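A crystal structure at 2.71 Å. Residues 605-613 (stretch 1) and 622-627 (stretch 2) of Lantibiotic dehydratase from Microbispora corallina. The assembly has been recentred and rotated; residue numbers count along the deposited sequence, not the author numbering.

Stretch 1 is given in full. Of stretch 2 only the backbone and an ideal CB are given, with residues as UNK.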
# COMPACT_ATOMS: atom_id res chain seq x y z
N GLU A 605 -24.43 32.85 -13.23
CA GLU A 605 -23.42 31.84 -13.54
C GLU A 605 -22.04 32.28 -13.07
O GLU A 605 -21.63 33.42 -13.31
CB GLU A 605 -23.42 31.57 -15.05
CG GLU A 605 -22.34 30.63 -15.53
CD GLU A 605 -22.60 29.19 -15.16
OE1 GLU A 605 -23.77 28.81 -15.04
OE2 GLU A 605 -21.62 28.44 -14.99
N ILE A 606 -21.34 31.40 -12.34
CA ILE A 606 -19.92 31.67 -12.06
C ILE A 606 -19.06 30.69 -12.87
O ILE A 606 -18.90 29.53 -12.51
CB ILE A 606 -19.58 31.75 -10.52
CG1 ILE A 606 -18.12 32.09 -10.27
CG2 ILE A 606 -19.97 30.53 -9.79
CD1 ILE A 606 -17.73 31.81 -8.86
N PRO A 607 -18.50 31.19 -13.98
CA PRO A 607 -18.04 30.29 -15.04
C PRO A 607 -16.85 29.46 -14.59
O PRO A 607 -15.90 29.95 -13.97
CB PRO A 607 -17.61 31.25 -16.17
CG PRO A 607 -18.07 32.62 -15.73
CD PRO A 607 -18.06 32.56 -14.23
N LEU A 608 -16.90 28.18 -14.93
CA LEU A 608 -15.86 27.23 -14.59
C LEU A 608 -14.44 27.70 -14.95
O LEU A 608 -13.52 27.56 -14.14
CB LEU A 608 -16.17 25.91 -15.29
CG LEU A 608 -15.30 24.72 -15.02
CD1 LEU A 608 -15.18 24.62 -13.52
CD2 LEU A 608 -16.04 23.54 -15.57
N ASP A 609 -14.26 28.30 -16.13
CA ASP A 609 -12.92 28.66 -16.57
C ASP A 609 -12.35 29.86 -15.82
O ASP A 609 -11.25 30.28 -16.10
CB ASP A 609 -12.83 28.89 -18.09
CG ASP A 609 -13.75 30.02 -18.60
OD1 ASP A 609 -14.14 30.95 -17.84
OD2 ASP A 609 -14.07 29.97 -19.82
N GLU A 610 -13.12 30.40 -14.88
CA GLU A 610 -12.63 31.50 -14.05
C GLU A 610 -12.08 30.99 -12.73
O GLU A 610 -11.62 31.78 -11.90
CB GLU A 610 -13.71 32.53 -13.79
CG GLU A 610 -14.28 33.19 -15.02
CD GLU A 610 -15.25 34.34 -14.67
OE1 GLU A 610 -15.38 34.69 -13.45
OE2 GLU A 610 -15.88 34.90 -15.60
N LEU A 611 -12.14 29.68 -12.54
CA LEU A 611 -11.79 29.08 -11.26
C LEU A 611 -10.35 28.53 -11.21
O LEU A 611 -9.85 28.00 -12.19
CB LEU A 611 -12.82 28.01 -10.91
CG LEU A 611 -14.23 28.58 -10.75
CD1 LEU A 611 -15.26 27.52 -10.34
CD2 LEU A 611 -14.18 29.73 -9.73
N GLY A 612 -9.70 28.66 -10.06
CA GLY A 612 -8.35 28.15 -9.85
C GLY A 612 -8.22 27.41 -8.53
O GLY A 612 -9.14 27.43 -7.69
N VAL A 613 -7.13 26.69 -8.35
CA VAL A 613 -6.91 25.95 -7.12
C VAL A 613 -5.53 26.32 -6.57
O VAL A 613 -4.54 26.31 -7.32
CB VAL A 613 -7.02 24.43 -7.35
CG1 VAL A 613 -7.03 23.68 -6.03
CG2 VAL A 613 -8.27 24.07 -8.14
N UNK A 622 -10.39 26.54 -3.55
CA UNK A 622 -10.93 27.08 -4.80
C UNK A 622 -10.85 28.61 -4.80
O UNK A 622 -11.18 29.24 -3.81
CB UNK A 622 -12.38 26.62 -5.00
N UNK A 623 -10.40 29.18 -5.91
CA UNK A 623 -10.20 30.62 -5.99
C UNK A 623 -10.83 31.17 -7.24
O UNK A 623 -10.63 30.62 -8.32
CB UNK A 623 -8.71 30.97 -5.95
N UNK A 624 -11.61 32.24 -7.12
CA UNK A 624 -12.11 32.93 -8.31
C UNK A 624 -11.00 33.85 -8.73
O UNK A 624 -10.72 34.87 -8.08
CB UNK A 624 -13.41 33.69 -8.05
N UNK A 625 -10.32 33.44 -9.81
CA UNK A 625 -9.12 34.11 -10.28
C UNK A 625 -9.28 35.62 -10.57
O UNK A 625 -8.45 36.41 -10.14
CB UNK A 625 -8.64 33.41 -11.55
N UNK A 626 -10.37 36.03 -11.26
CA UNK A 626 -10.46 37.47 -11.53
C UNK A 626 -10.45 38.36 -10.29
O UNK A 626 -10.00 39.50 -10.42
CB UNK A 626 -11.74 37.75 -12.32
N UNK A 627 -10.92 37.87 -9.14
CA UNK A 627 -11.16 38.75 -7.99
C UNK A 627 -10.34 38.45 -6.74
O UNK A 627 -10.28 39.27 -5.83
CB UNK A 627 -12.64 38.69 -7.62

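Two short strands, 611-613 and 622-624, run antiparallel, and their pairing fixes which way positions 622 to 624 look. Position 622 pairs with V613 without hydrogen bonds, and its CA-to-CB bond points to the face that carries L611 and V613. Near this position stretch 1 offers the hydrocarbon of L611 and no charge, so leucine, isoleucine, valine or methionine would all suit. The residue is L622, with chi1 t and chi2 p. Its CD1 lies 4.1 Å from L611 CB, an apolar contact, and 3.3 Å from G612 O, so the side chain leans back over the neighbouring strand.

Position 623 sits opposite G612 in a hydrogen-bonded pair: the nitrogen of 623 donates to G612 O and G612 N donates to the oxygen of 623, each at 2.8 Å. These bonds need a backbone NH, which bars proline, but otherwise leave the side chain open. The ideal CB points to the other face, and its cross-strand partner has no side chain to meet it. With angles of -131/132, a beta-branched residue is the natural choice, though many others would fit. The residue is V623, chi1 t; its CB stays 4.0 Å from G612 O, and its backbone makes the closer contacts.

Position 624 returns to the face of L611, its ideal CB 4.4 Å from L611 CD2 and 4.8 Å from I606 CD1. Beyond that apolar ground lies the carboxylate of E610, whose side chain extends with chi2 t. A lysine or arginine could answer the charge, as could a neutral donor such as glutamine; a flat ring with an NH at its rim could also use the hydrocarbon. The residue is H624. Its NE2 donates to E610 OE1 in a very short hydrogen bond of 2.4 Å, made at the ring edge. L611 CD2 also lies near the ring plane, 4.3 Å from H624 CD2, while I606 CG1 approaches that same ring atom obliquely at 4.1 Å.

Position 625 leaves the strand with angles of -56/-45. Its backbone nitrogen donates to E610 O at 3.0 Å, which rules out proline if that bond is to be kept. The CB points toward stretch 1, where the bare backbone of G612 leaves space, so a medium or large apolar residue suits. The residue is L625. Its CG stands 3.9 Å from G612 N, and its CD2 occupies the room beside the glycine: an ideal CB on G612 would come within 3.0 Å of that CD2, a clash.

Position 626 has phi near -58 and a CB toward stretch 1, 4.9 Å from E610 OE1. A polar or basic residue could serve, but the phi also admits proline. P626 is the choice; its CD lies 3.5 Å from E610 O, and its CG 3.8 Å from E610 OE1.

Position 627 is out of reach, so stretch 1 sets no rule. T627 uses its OG1 to hydrogen-bond H624 ND1 at 2.9 Å, engaging the second nitrogen of the ring that meets E610.

Stretch 2 622-627: LVHLPT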
# COMPACT_ATOMS: atom_id res chain seq x y z
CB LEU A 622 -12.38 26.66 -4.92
CG LEU A 622 -13.00 26.90 -6.27
CD1 LEU A 622 -12.18 26.14 -7.32
CD2 LEU A 622 -14.38 26.37 -6.17
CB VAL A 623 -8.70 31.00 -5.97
CG1 VAL A 623 -8.52 32.48 -6.16
CG2 VAL A 623 -8.11 30.61 -4.66
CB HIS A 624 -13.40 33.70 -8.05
CG HIS A 624 -13.93 34.42 -9.25
ND1 HIS A 624 -13.88 35.80 -9.37
CD2 HIS A 624 -14.53 33.97 -10.38
CE1 HIS A 624 -14.42 36.15 -10.52
NE2 HIS A 624 -14.82 35.06 -11.16
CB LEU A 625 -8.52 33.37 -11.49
CG LEU A 625 -7.95 32.01 -11.13
CD1 LEU A 625 -7.57 31.19 -12.34
CD2 LEU A 625 -6.77 32.22 -10.21
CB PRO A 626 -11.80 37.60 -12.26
CG PRO A 626 -11.92 36.28 -12.99
CD PRO A 626 -11.39 35.27 -12.01
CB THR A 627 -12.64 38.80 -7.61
OG1 THR A 627 -13.06 37.49 -7.19
CG2 THR A 627 -13.49 39.24 -8.80
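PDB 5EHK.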